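Local structure of kallistatin (6F4V) at residues A[199-204]-A[269-274]; A[170-175]-A[325-330]; A[45-50]-A[300-305]; A[318-323]-A[331-336]. The protein inhibits tissue kallikrein as a serpin, forming an equimolar, heat- and SDS-stable complex with the enzyme on cleavage at its reactive site. All coordinates share one frame; numbering follows the deposited sequence. Where two conformers were deposited one is given.

Overall arrangement
Contacts 1, 2 and 4 lie on one continuous sheet, contacts 2 and 4 in the serpin's central sheet A, whereas contact 3 joins two loop regions away from it. Strand 328-340 pairs with strand 159-172 in contact 2 and with strand 312-324 in contact 4; their centres are about 17 Å apart and they touch. Contact 1, between strands 193-202 and 269-282, touches contact 2, with centres about 13 Å apart. Contact 3 lies on the opposite side of the chain's centre, its centre about 50 Å from that of contact 1. In sequence, contact 1 is nested inside contact 2, while contacts 2 and 3 cross. Strand 328-340, held between two neighbours, is consistent with the reactive loop inserted after cleavage, the relaxed state.

Contact 1 of 4, residues A[199-204]-A[269-274]; sequences MMLQDQ and ELHLPK
L201 lays its CD1 methyl over one face of the H271 imidazole, 3.7 Å from the ring centroid, in a CH-pi contact; the two side chains run side by side and point the same way. The ring is held in turn at its edge, where H271 NE2 donates in its own plane to the anti lone pair of E269 OE2 at 2.6 Å. M199 comes in on the same face of the sheet, its chain bent at chi2 (70°), which brings SD within 3.5 Å of P273 N. Proline suits this non-hydrogen-bonded position, where its missing N-H costs no bond to M199. On the other face M200 CE meets L272 CD2 at 3.9 Å, flexible thioether against branched leucine. Between the two faces run four backbone bonds, two between M200 and L272, two between Q202 and L270, the shortest being M200 N to L272 O at 2.8 Å. Further out, D203 forms a salt bridge with R181, and Q202 NE2 binds K175 O. The whole is the antiparallel pair 193-202 and 269-273, by topology part of serpin sheet C, which a strand of another chain continues by pairing in parallel with E269 to H271.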
loop_
_atom_site.group_PDB
_atom_site.type_symbol
_atom_site.label_atom_id
_atom_site.label_comp_id
_atom_site.label_asym_id
_atom_site.label_seq_id
_atom_site.Cartn_x
_atom_site.Cartn_y
_atom_site.Cartn_z
ATOM N N MET A 199 -6.399 19.325 -15.273
ATOM C CA MET A 199 -7.558 18.476 -15.295
ATOM C C MET A 199 -7.654 17.761 -16.627
ATOM O O MET A 199 -7.781 18.390 -17.689
ATOM C CB MET A 199 -8.823 19.303 -15.019
ATOM C CG MET A 199 -10.066 18.469 -14.727
ATOM S SD MET A 199 -10.000 17.614 -13.119
ATOM C CE MET A 199 -10.250 18.968 -11.999
ATOM N N MET A 200 -7.587 16.439 -16.567
ATOM C CA MET A 200 -7.763 15.594 -17.739
ATOM C C MET A 200 -9.233 15.499 -18.023
ATOM O O MET A 200 -10.050 15.606 -17.104
ATOM C CB MET A 200 -7.180 14.177 -17.506
ATOM C CG MET A 200 -5.798 14.242 -16.924
ATOM S SD MET A 200 -4.981 12.674 -16.779
ATOM C CE MET A 200 -6.001 11.931 -15.475
ATOM N N LEU A 201 -9.572 15.275 -19.285
ATOM C CA LEU A 201 -10.969 15.176 -19.711
ATOM C C LEU A 201 -11.139 14.084 -20.770
ATOM O O LEU A 201 -10.396 14.038 -21.737
ATOM C CB LEU A 201 -11.431 16.519 -20.282
ATOM C CG LEU A 201 -12.814 16.552 -20.947
ATOM C CD1 LEU A 201 -13.878 16.182 -19.938
ATOM C CD2 LEU A 201 -13.074 17.924 -21.560
ATOM N N GLN A 202 -12.102 13.193 -20.558
ATOM C CA GLN A 202 -12.607 12.313 -21.593
ATOM C C GLN A 202 -14.115 12.311 -21.499
ATOM O O GLN A 202 -14.654 12.379 -20.417
ATOM C CB GLN A 202 -12.032 10.878 -21.542
ATOM C CG GLN A 202 -12.262 10.085 -20.286
ATOM C CD GLN A 202 -11.717 8.685 -20.391
ATOM O OE1 GLN A 202 -12.321 7.828 -21.035
ATOM N NE2 GLN A 202 -10.578 8.433 -19.751
ATOM N N ASP A 203 -14.783 12.274 -22.655
ATOM C CA ASP A 203 -16.247 12.291 -22.706
ATOM C C ASP A 203 -16.900 11.395 -23.775
ATOM O O ASP A 203 -18.121 11.454 -23.953
ATOM C CB ASP A 203 -16.736 13.720 -22.828
ATOM C CG ASP A 203 -16.206 14.426 -24.081
ATOM O OD1 ASP A 203 -15.625 13.777 -24.971
ATOM O OD2 ASP A 203 -16.344 15.652 -24.156
ATOM N N GLN A 204 -16.128 10.544 -24.440
ATOM C CA GLN A 204 -16.694 9.673 -25.480
ATOM C C GLN A 204 -16.879 8.238 -25.025
ATOM O O GLN A 204 -17.558 7.463 -25.708
ATOM C CB GLN A 204 -15.843 9.724 -26.767
ATOM C CG GLN A 204 -15.439 11.124 -27.252
ATOM C CD GLN A 204 -16.589 12.015 -27.701
ATOM O OE1 GLN A 204 -16.577 12.515 -28.818
ATOM N NE2 GLN A 204 -17.563 12.244 -26.833
ATOM N N GLU A 269 -18.975 11.923 -18.894
ATOM C CA GLU A 269 -18.057 13.035 -19.019
ATOM C C GLU A 269 -17.223 13.055 -17.739
ATOM O O GLU A 269 -17.762 13.321 -16.677
ATOM C CB GLU A 269 -18.832 14.336 -19.185
ATOM C CG GLU A 269 -17.969 15.565 -19.397
ATOM C CD GLU A 269 -18.787 16.845 -19.219
ATOM O OE1 GLU A 269 -19.951 16.849 -19.667
ATOM O OE2 GLU A 269 -18.309 17.822 -18.601
ATOM N N LEU A 270 -15.929 12.767 -17.865
ATOM C CA LEU A 270 -15.043 12.524 -16.717
ATOM C C LEU A 270 -13.940 13.559 -16.689
ATOM O O LEU A 270 -13.180 13.676 -17.644
ATOM C CB LEU A 270 -14.423 11.121 -16.826
ATOM C CG LEU A 270 -13.357 10.747 -15.801
ATOM C CD1 LEU A 270 -13.897 10.878 -14.386
ATOM C CD2 LEU A 270 -12.894 9.333 -16.056
ATOM N N HIS A 271 -13.868 14.313 -15.610
ATOM C CA HIS A 271 -12.791 15.255 -15.373
ATOM C C HIS A 271 -12.007 14.709 -14.212
ATOM O O HIS A 271 -12.566 14.554 -13.125
ATOM C CB HIS A 271 -13.338 16.636 -14.994
ATOM C CG HIS A 271 -14.317 17.194 -15.980
ATOM N ND1 HIS A 271 -14.027 18.271 -16.795
ATOM C CD2 HIS A 271 -15.589 16.832 -16.271
ATOM C CE1 HIS A 271 -15.081 18.539 -17.554
ATOM N NE2 HIS A 271 -16.045 17.686 -17.243
ATOM N N LEU A 272 -10.725 14.430 -14.426
ATOM C CA LEU A 272 -9.903 13.764 -13.425
ATOM C C LEU A 272 -8.558 14.438 -13.425
ATOM O O LEU A 272 -7.988 14.623 -14.499
ATOM C CB LEU A 272 -9.775 12.286 -13.739
ATOM C CG LEU A 272 -8.979 11.394 -12.756
ATOM C CD1 LEU A 272 -9.713 11.249 -11.426
ATOM C CD2 LEU A 272 -8.725 10.023 -13.383
ATOM N N PRO A 273 -8.047 14.840 -12.251
ATOM C CA PRO A 273 -6.783 15.543 -12.326
ATOM C C PRO A 273 -5.626 14.651 -12.696
ATOM O O PRO A 273 -5.626 13.445 -12.392
ATOM C CB PRO A 273 -6.580 16.125 -10.917
ATOM C CG PRO A 273 -7.837 15.853 -10.166
ATOM C CD PRO A 273 -8.575 14.785 -10.878
ATOM N N LYS A 274 -4.664 15.269 -13.359
ATOM C CA LYS A 274 -3.328 14.731 -13.511
ATOM C C LYS A 274 -2.585 15.213 -12.276
ATOM O O LYS A 274 -2.570 16.415 -11.999
ATOM C CB LYS A 274 -2.669 15.293 -14.771
ATOM C CG LYS A 274 -1.223 14.868 -14.966
ATOM C CD LYS A 274 -0.661 15.460 -16.251
ATOM C CE LYS A 274 0.818 15.135 -16.398
ATOM N NZ LYS A 274 1.353 15.717 -17.658
#

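Contact 2 of 4, residues A[170-175]-A[325-330]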
loop_
_atom_site.group_PDB
_atom_site.type_symbol
_atom_site.label_atom_id
_atom_site.label_comp_id
_atom_site.label_asym_id
_atom_site.label_seq_id
_atom_site.Cartn_x
_atom_site.Cartn_y
_atom_site.Cartn_z
ATOM N N LYS A 170 2.948 -0.121 -12.510
ATOM C CA LYS A 170 2.766 0.827 -13.609
ATOM C C LYS A 170 1.823 0.175 -14.592
ATOM O O LYS A 170 2.072 -0.952 -15.067
ATOM C CB LYS A 170 4.119 1.189 -14.268
ATOM C CG LYS A 170 3.960 2.270 -15.354
ATOM C CD LYS A 170 5.286 2.927 -15.776
ATOM C CE LYS A 170 6.300 2.002 -16.386
ATOM N NZ LYS A 170 7.606 2.740 -16.621
ATOM N N ALA A 171 0.732 0.861 -14.869
ATOM C CA ALA A 171 -0.363 0.263 -15.606
ATOM C C ALA A 171 -1.045 1.274 -16.481
ATOM O O ALA A 171 -1.384 2.361 -16.055
ATOM C CB ALA A 171 -1.385 -0.324 -14.628
ATOM N N LEU A 172 -1.309 0.870 -17.709
ATOM C CA LEU A 172 -2.056 1.687 -18.651
ATOM C C LEU A 172 -3.572 1.632 -18.396
ATOM O O LEU A 172 -4.114 0.558 -18.093
ATOM C CB LEU A 172 -1.815 1.175 -20.070
ATOM C CG LEU A 172 -0.410 1.313 -20.639
ATOM C CD1 LEU A 172 -0.316 0.439 -21.890
ATOM C CD2 LEU A 172 -0.070 2.760 -20.941
ATOM N N TRP A 173 -4.259 2.754 -18.594
ATOM C CA TRP A 173 -5.726 2.763 -18.580
ATOM C C TRP A 173 -6.271 1.916 -19.724
ATOM O O TRP A 173 -5.750 2.005 -20.833
ATOM C CB TRP A 173 -6.273 4.176 -18.803
ATOM C CG TRP A 173 -5.887 5.195 -17.828
ATOM C CD1 TRP A 173 -5.262 6.356 -18.081
ATOM C CD2 TRP A 173 -6.144 5.168 -16.421
ATOM N NE1 TRP A 173 -5.115 7.082 -16.927
ATOM C CE2 TRP A 173 -5.628 6.359 -15.883
ATOM C CE3 TRP A 173 -6.783 4.254 -15.563
ATOM C CZ2 TRP A 173 -5.720 6.665 -14.507
ATOM C CZ3 TRP A 173 -6.870 4.565 -14.196
ATOM C CH2 TRP A 173 -6.334 5.746 -13.695
ATOM N N GLU A 174 -7.330 1.132 -19.507
ATOM C CA GLU A 174 -8.084 0.624 -20.661
ATOM C C GLU A 174 -8.661 1.788 -21.490
ATOM O O GLU A 174 -8.738 1.685 -22.712
ATOM C CB GLU A 174 -9.243 -0.291 -20.261
ATOM C CG GLU A 174 -8.797 -1.668 -19.810
ATOM C CD GLU A 174 -8.458 -2.621 -20.942
ATOM O OE1 GLU A 174 -8.245 -3.821 -20.654
ATOM O OE2 GLU A 174 -8.387 -2.185 -22.110
ATOM N N LYS A 175 -9.078 2.857 -20.806
ATOM C CA LYS A 175 -9.730 4.015 -21.435
ATOM C C LYS A 175 -8.930 5.306 -21.118
ATOM O O LYS A 175 -9.266 6.057 -20.183
ATOM C CB LYS A 175 -11.166 4.123 -20.927
ATOM C CG LYS A 175 -12.080 2.970 -21.348
ATOM C CD LYS A 175 -13.282 2.854 -20.424
ATOM C CE LYS A 175 -14.042 1.544 -20.633
ATOM N NZ LYS A 175 -14.965 1.674 -21.776
ATOM N N ASP A 325 -1.731 10.097 -14.718
ATOM C CA ASP A 325 -1.740 10.945 -15.912
ATOM C C ASP A 325 -2.649 10.344 -16.993
ATOM O O ASP A 325 -3.454 9.450 -16.732
ATOM C CB ASP A 325 -0.310 11.170 -16.409
ATOM C CG ASP A 325 0.329 9.908 -16.959
ATOM O OD1 ASP A 325 -0.348 8.881 -17.246
ATOM O OD2 ASP A 325 1.560 9.921 -17.094
ATOM N N GLU A 326 -2.529 10.868 -18.216
ATOM C CA GLU A 326 -3.464 10.553 -19.264
ATOM C C GLU A 326 -3.339 9.132 -19.756
ATOM O O GLU A 326 -4.299 8.598 -20.259
ATOM C CB GLU A 326 -3.275 11.512 -20.470
ATOM C CG GLU A 326 -3.630 12.950 -20.155
ATOM C CD GLU A 326 -2.475 13.783 -19.662
ATOM O OE1 GLU A 326 -1.452 13.226 -19.243
ATOM O OE2 GLU A 326 -2.595 15.022 -19.709
ATOM N N ALA A 327 -2.170 8.531 -19.622
ATOM C CA ALA A 327 -1.906 7.200 -20.135
ATOM C C ALA A 327 -2.163 6.076 -19.096
ATOM O O ALA A 327 -2.491 4.942 -19.462
ATOM C CB ALA A 327 -0.454 7.107 -20.597
ATOM N N GLY A 328 -1.993 6.396 -17.824
ATOM C CA GLY A 328 -2.226 5.426 -16.766
ATOM C C GLY A 328 -1.822 5.900 -15.395
ATOM O O GLY A 328 -1.787 7.099 -15.090
ATOM N N THR A 329 -1.487 4.935 -14.553
ATOM C CA THR A 329 -1.071 5.176 -13.171
ATOM C C THR A 329 0.258 4.517 -12.897
ATOM O O THR A 329 0.479 3.392 -13.319
ATOM C CB THR A 329 -2.130 4.554 -12.199
ATOM O OG1 THR A 329 -3.380 5.211 -12.394
ATOM C CG2 THR A 329 -1.728 4.667 -10.741
ATOM N N GLU A 330 1.117 5.217 -12.155
ATOM C CA GLU A 330 2.309 4.659 -11.579
ATOM C C GLU A 330 2.208 4.805 -10.060
ATOM O O GLU A 330 1.897 5.882 -9.550
ATOM C CB GLU A 330 3.564 5.366 -12.069
ATOM C CG GLU A 330 4.865 4.755 -11.561
ATOM C CD GLU A 330 6.067 5.640 -11.881
ATOM O OE1 GLU A 330 5.948 6.860 -11.697
ATOM O OE2 GLU A 330 7.104 5.117 -12.287
HETATM O O HOH W 1 -3.314 4.118 -21.862
#
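W173 leaves strand 159-172 just past its end and turns its indole against the turn before strand 328-340. Its backbone N donates to A327 O at 2.9 Å, and CB passes 3.9 Å from that same oxygen. CG anti to the carbonyl carbon (chi1 -60°) carries the ring against the turn. W173 CD1 comes to E326 O at 3.3 Å, at the ring edge; next to it NE1 donates to D325 O at 2.9 Å, nearly straight (164°) and close to the ring plane. Over one face of the five-membered ring sits G328 CA, 3.5 Å from its centroid and 3.6 Å from W173 CE2. Glycine fits here because a CB would collide with A171 O. Farther out, T329 OG1 lies 3.5 Å from W173 CZ2 and 3.3 Å from W173 CH2. This hydroxyl is bonded to Y224 OH. The turn is shaped by D325, whose OD1 accepts from A327 N, an Asx turn, and from G328 N, which makes it an Asx motif. Paired backbone bonds join A171 to T329. Beyond the two segments, the W173 ring meets the nearly parallel ring of Y224, a residue of the sodium site, and the ring of F177 edge-to-face. Strands 312-324 and 228-235 pack on it where the large sheet meets the smaller antiparallel one, consistent with the breach of the serpin fold, where the reactive-loop strand enters the sheet.

Contact 3 of 4, residues A[45-50]-A[300-305]; sequences LGACSH and ADLSGI
C48 and D301 face each other across this contact: the CB of C48 lies against the D301 carboxylate, 3.6 Å from OD2, while its sulphur turns off to the next residues of the loop. With SG anti to the carbonyl carbon (chi1 -60°), that sulphur comes 3.5 Å from G304 N. D301 holds CG anti to its backbone N (chi1 -176°), which sets the carboxylate beside its own carbonyl carbon, toward the S303 that follows. There OD1 takes two donors, the backbone N of S303 at 3.0 Å, nearly along the C-O bond, and S303 OG at 2.7 Å, met by the syn lone pair of OD1. Two bonds on one oxygen fix the rotation of the carboxylate, and aspartate and serine are short enough to close so small a loop. The backbones are joined directly, C48 N donating to D301 O at 3.0 Å with an angle of 162°, and G304 N reaching G46 O only weakly.

Apolar contacts add to this. A47 CB meets L302 CD2 at 4.1 Å, and I305 lays CG1 on G46 CA at 3.6 Å; a CB on G46 would collide with that same CG1. G304 is suited likewise, since a CB would press on G46 O. Beyond the segments, S51 OG takes the N-H of D301 and R52 binds A47 O, while F105 and F109 pack on I305. The Asx turn at D301 overlaps the type I turn from L302 to I305, and this loop docks on the link between helix 33-44 and helix 49-58.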
loop_
_atom_site.group_PDB
_atom_site.type_symbol
_atom_site.label_atom_id
_atom_site.label_comp_id
_atom_site.label_asym_id
_atom_site.label_seq_id
_atom_site.Cartn_x
_atom_site.Cartn_y
_atom_site.Cartn_z
ATOM N N LEU A 45 8.201 -14.657 10.574
ATOM C CA LEU A 45 8.977 -15.927 10.480
ATOM C C LEU A 45 10.119 -16.000 11.483
ATOM O O LEU A 45 10.503 -17.100 11.861
ATOM C CB LEU A 45 9.585 -16.109 9.086
ATOM C CG LEU A 45 8.594 -16.340 7.952
ATOM C CD1 LEU A 45 9.282 -16.075 6.631
ATOM C CD2 LEU A 45 8.012 -17.739 8.016
ATOM N N GLY A 46 10.655 -14.837 11.858
ATOM C CA GLY A 46 11.675 -14.696 12.887
ATOM C C GLY A 46 11.206 -14.499 14.330
ATOM O O GLY A 46 12.038 -14.435 15.241
ATOM N N ALA A 47 9.900 -14.367 14.533
ATOM C CA ALA A 47 9.319 -14.204 15.845
ATOM C C ALA A 47 8.911 -15.575 16.351
ATOM O O ALA A 47 8.664 -16.496 15.564
ATOM C CB ALA A 47 8.105 -13.281 15.785
ATOM N N CYS A 48 8.850 -15.702 17.668
ATOM C CA CYS A 48 8.468 -16.954 18.309
ATOM C C CYS A 48 7.299 -16.732 19.250
ATOM O O CYS A 48 7.036 -15.609 19.725
ATOM C CB CYS A 48 9.646 -17.549 19.073
ATOM S SG CYS A 48 11.069 -17.926 18.030
ATOM N N SER A 49 6.570 -17.821 19.483
ATOM C CA SER A 49 5.638 -17.914 20.587
ATOM C C SER A 49 4.532 -16.862 20.427
ATOM O O SER A 49 4.015 -16.671 19.309
ATOM C CB SER A 49 6.456 -17.794 21.908
ATOM O OG SER A 49 5.651 -17.811 23.068
ATOM N N HIS A 50 4.191 -16.168 21.518
ATOM C CA HIS A 50 3.171 -15.126 21.505
ATOM C C HIS A 50 3.465 -14.018 20.488
ATOM O O HIS A 50 2.538 -13.473 19.894
ATOM C CB HIS A 50 3.023 -14.472 22.902
ATOM C CG HIS A 50 4.186 -13.591 23.303
ATOM N ND1 HIS A 50 5.388 -14.090 23.779
ATOM C CD2 HIS A 50 4.318 -12.237 23.312
ATOM C CE1 HIS A 50 6.200 -13.083 24.072
ATOM N NE2 HIS A 50 5.583 -11.945 23.787
ATOM N N ALA A 300 9.020 -8.391 23.135
ATOM C CA ALA A 300 9.005 -9.065 21.837
ATOM C C ALA A 300 10.003 -10.204 21.824
ATOM O O ALA A 300 11.128 -10.035 22.285
ATOM C CB ALA A 300 9.348 -8.060 20.749
ATOM N N ASP A 301 9.574 -11.359 21.325
ATOM C CA ASP A 301 10.430 -12.519 21.181
ATOM C C ASP A 301 10.743 -12.701 19.703
ATOM O O ASP A 301 9.960 -13.268 18.965
ATOM C CB ASP A 301 9.721 -13.754 21.745
ATOM C CG ASP A 301 10.598 -15.002 21.719
ATOM O OD1 ASP A 301 11.706 -14.993 21.105
ATOM O OD2 ASP A 301 10.147 -16.007 22.311
ATOM N N LEU A 302 11.909 -12.221 19.309
ATOM C CA LEU A 302 12.420 -12.337 17.979
ATOM C C LEU A 302 13.594 -13.311 17.962
ATOM O O LEU A 302 14.511 -13.148 17.185
ATOM C CB LEU A 302 12.873 -10.954 17.502
ATOM C CG LEU A 302 11.773 -9.881 17.517
ATOM C CD1 LEU A 302 12.337 -8.504 17.233
ATOM C CD2 LEU A 302 10.693 -10.218 16.511
ATOM N N SER A 303 13.528 -14.362 18.761
ATOM C CA SER A 303 14.665 -15.271 18.919
ATOM C C SER A 303 14.719 -16.329 17.793
ATOM O O SER A 303 15.532 -17.247 17.844
ATOM C CB SER A 303 14.623 -15.926 20.306
ATOM O OG SER A 303 13.518 -16.795 20.379
ATOM N N GLY A 304 13.841 -16.207 16.789
ATOM C CA GLY A 304 13.935 -16.996 15.564
ATOM C C GLY A 304 14.892 -16.432 14.548
ATOM O O GLY A 304 15.090 -17.044 13.491
ATOM N N ILE A 305 15.469 -15.258 14.808
ATOM C CA ILE A 305 16.381 -14.632 13.861
ATOM C C ILE A 305 17.825 -15.024 14.158
ATOM O O ILE A 305 18.593 -15.317 13.235
ATOM C CB ILE A 305 16.168 -13.100 13.837
ATOM C CG1 ILE A 305 14.757 -12.791 13.316
ATOM C CG2 ILE A 305 17.171 -12.393 12.952
ATOM C CD1 ILE A 305 14.251 -11.413 13.678
#

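Contact 4 of 4, residues A[318-323]-A[331-336]; sequences HKATLD and AAAATS
H318 carries its imidazole across to strand 328-340, placing CE1 3.8 Å from A333 CB and ND1 2.8 Å from T335 OG1. That hydrogen bond, on whose geometry either atom could be the donor, lies near the ring plane. CG anti to the backbone N (chi1 -176°) swings the ring toward the partner strand. Next along the same face, A320 CB and A333 CB touch at 3.6 Å where the alpha carbons are 4.0 Å apart; alanine suits this non-hydrogen-bonded pair, where the two methyls already touch. L322 CD1 then rests on A331 CB at 4.3 Å. Four backbone bonds tie the ladder, two between K319 and A334 and two between T321 and A332. Outside, S35 binds T335 OG1 and the amide of S32 meets H318 NE2, so the imidazole is gripped at both nitrogens, next to helix 33-44. Since that amide can only donate, NE2 probably accepts, which would leave ND1 as the likelier carrier of the ring proton. The alanine run is characteristic of the serpin hinge, and its chemistry implies a join made mainly by backbone bonds and methyl contacts, consistent with a reactive-loop segment inserted as a strand of the sheet.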
loop_
_atom_site.group_PDB
_atom_site.type_symbol
_atom_site.label_atom_id
_atom_site.label_comp_id
_atom_site.label_asym_id
_atom_site.label_seq_id
_atom_site.Cartn_x
_atom_site.Cartn_y
_atom_site.Cartn_z
ATOM N N HIS A 318 7.495 3.449 6.199
ATOM C CA HIS A 318 6.760 3.150 4.979
ATOM C C HIS A 318 6.635 4.430 4.151
ATOM O O HIS A 318 6.257 5.466 4.685
ATOM C CB HIS A 318 5.353 2.618 5.284
ATOM C CG HIS A 318 4.602 2.219 4.050
ATOM N ND1 HIS A 318 4.839 1.030 3.403
ATOM C CD2 HIS A 318 3.645 2.856 3.340
ATOM C CE1 HIS A 318 4.057 0.959 2.335
ATOM N NE2 HIS A 318 3.330 2.063 2.270
ATOM N N LYS A 319 7.011 4.382 2.878
ATOM C CA LYS A 319 6.793 5.481 1.964
ATOM C C LYS A 319 6.134 4.986 0.713
ATOM O O LYS A 319 6.352 3.842 0.288
ATOM C CB LYS A 319 8.102 6.161 1.587
ATOM C CG LYS A 319 8.840 6.752 2.778
ATOM C CD LYS A 319 10.168 7.381 2.354
ATOM C CE LYS A 319 10.042 8.863 2.073
ATOM N NZ LYS A 319 11.386 9.523 1.968
ATOM N N ALA A 320 5.338 5.851 0.123
ATOM C CA ALA A 320 4.602 5.501 -1.071
ATOM C C ALA A 320 4.344 6.723 -1.953
ATOM O O ALA A 320 4.206 7.843 -1.438
ATOM C CB ALA A 320 3.297 4.840 -0.714
ATOM N N THR A 321 4.211 6.484 -3.257
ATOM C CA THR A 321 3.933 7.566 -4.225
ATOM C C THR A 321 2.916 7.134 -5.255
ATOM O O THR A 321 2.911 5.979 -5.680
ATOM C CB THR A 321 5.214 8.025 -5.024
ATOM O OG1 THR A 321 5.712 6.912 -5.795
ATOM C CG2 THR A 321 6.291 8.443 -4.118
ATOM N N LEU A 322 2.088 8.075 -5.675
ATOM C CA LEU A 322 1.050 7.891 -6.704
ATOM C C LEU A 322 1.225 8.956 -7.774
ATOM O O LEU A 322 1.324 10.142 -7.431
ATOM C CB LEU A 322 -0.342 8.099 -6.089
ATOM C CG LEU A 322 -1.566 7.961 -7.023
ATOM C CD1 LEU A 322 -1.587 6.592 -7.673
ATOM C CD2 LEU A 322 -2.860 8.212 -6.273
ATOM N N ASP A 323 1.206 8.521 -9.033
ATOM C CA ASP A 323 1.310 9.397 -10.207
ATOM C C ASP A 323 0.235 8.982 -11.209
ATOM O O ASP A 323 0.283 7.871 -11.759
ATOM C CB ASP A 323 2.719 9.284 -10.833
ATOM C CG ASP A 323 2.975 10.312 -11.917
ATOM O OD1 ASP A 323 2.020 10.851 -12.496
ATOM O OD2 ASP A 323 4.151 10.571 -12.231
ATOM N N ALA A 331 2.431 3.706 -9.371
ATOM C CA ALA A 331 2.407 3.705 -7.889
ATOM C C ALA A 331 3.546 2.853 -7.360
ATOM O O ALA A 331 3.859 1.801 -7.910
ATOM C CB ALA A 331 1.041 3.246 -7.376
ATOM N N ALA A 332 4.214 3.338 -6.312
ATOM C CA ALA A 332 5.286 2.633 -5.716
ATOM C C ALA A 332 5.235 2.775 -4.204
ATOM O O ALA A 332 4.663 3.722 -3.672
ATOM C CB ALA A 332 6.626 3.118 -6.261
ATOM N N ALA A 333 5.827 1.802 -3.529
ATOM C CA ALA A 333 5.927 1.848 -2.078
ATOM C C ALA A 333 7.000 0.921 -1.585
ATOM O O ALA A 333 7.425 -0.012 -2.273
ATOM C CB ALA A 333 4.594 1.515 -1.421
ATOM N N ALA A 334 7.457 1.188 -0.373
ATOM C CA ALA A 334 8.361 0.295 0.298
ATOM C C ALA A 334 8.217 0.389 1.802
ATOM O O ALA A 334 7.759 1.397 2.320
ATOM C CB ALA A 334 9.783 0.614 -0.127
ATOM N N THR A 335 8.626 -0.679 2.480
ATOM C CA THR A 335 8.537 -0.790 3.937
ATOM C C THR A 335 9.857 -1.311 4.443
ATOM O O THR A 335 10.404 -2.251 3.874
ATOM C CB THR A 335 7.435 -1.811 4.327
ATOM O OG1 THR A 335 6.191 -1.399 3.772
ATOM C CG2 THR A 335 7.298 -1.949 5.838
ATOM N N SER A 336 10.372 -0.689 5.501
ATOM C CA SER A 336 11.547 -1.177 6.203
ATOM C C SER A 336 11.189 -1.603 7.631
ATOM O O SER A 336 10.227 -1.088 8.226
ATOM C CB SER A 336 12.625 -0.102 6.254
ATOM O OG SER A 336 12.266 0.942 7.123
#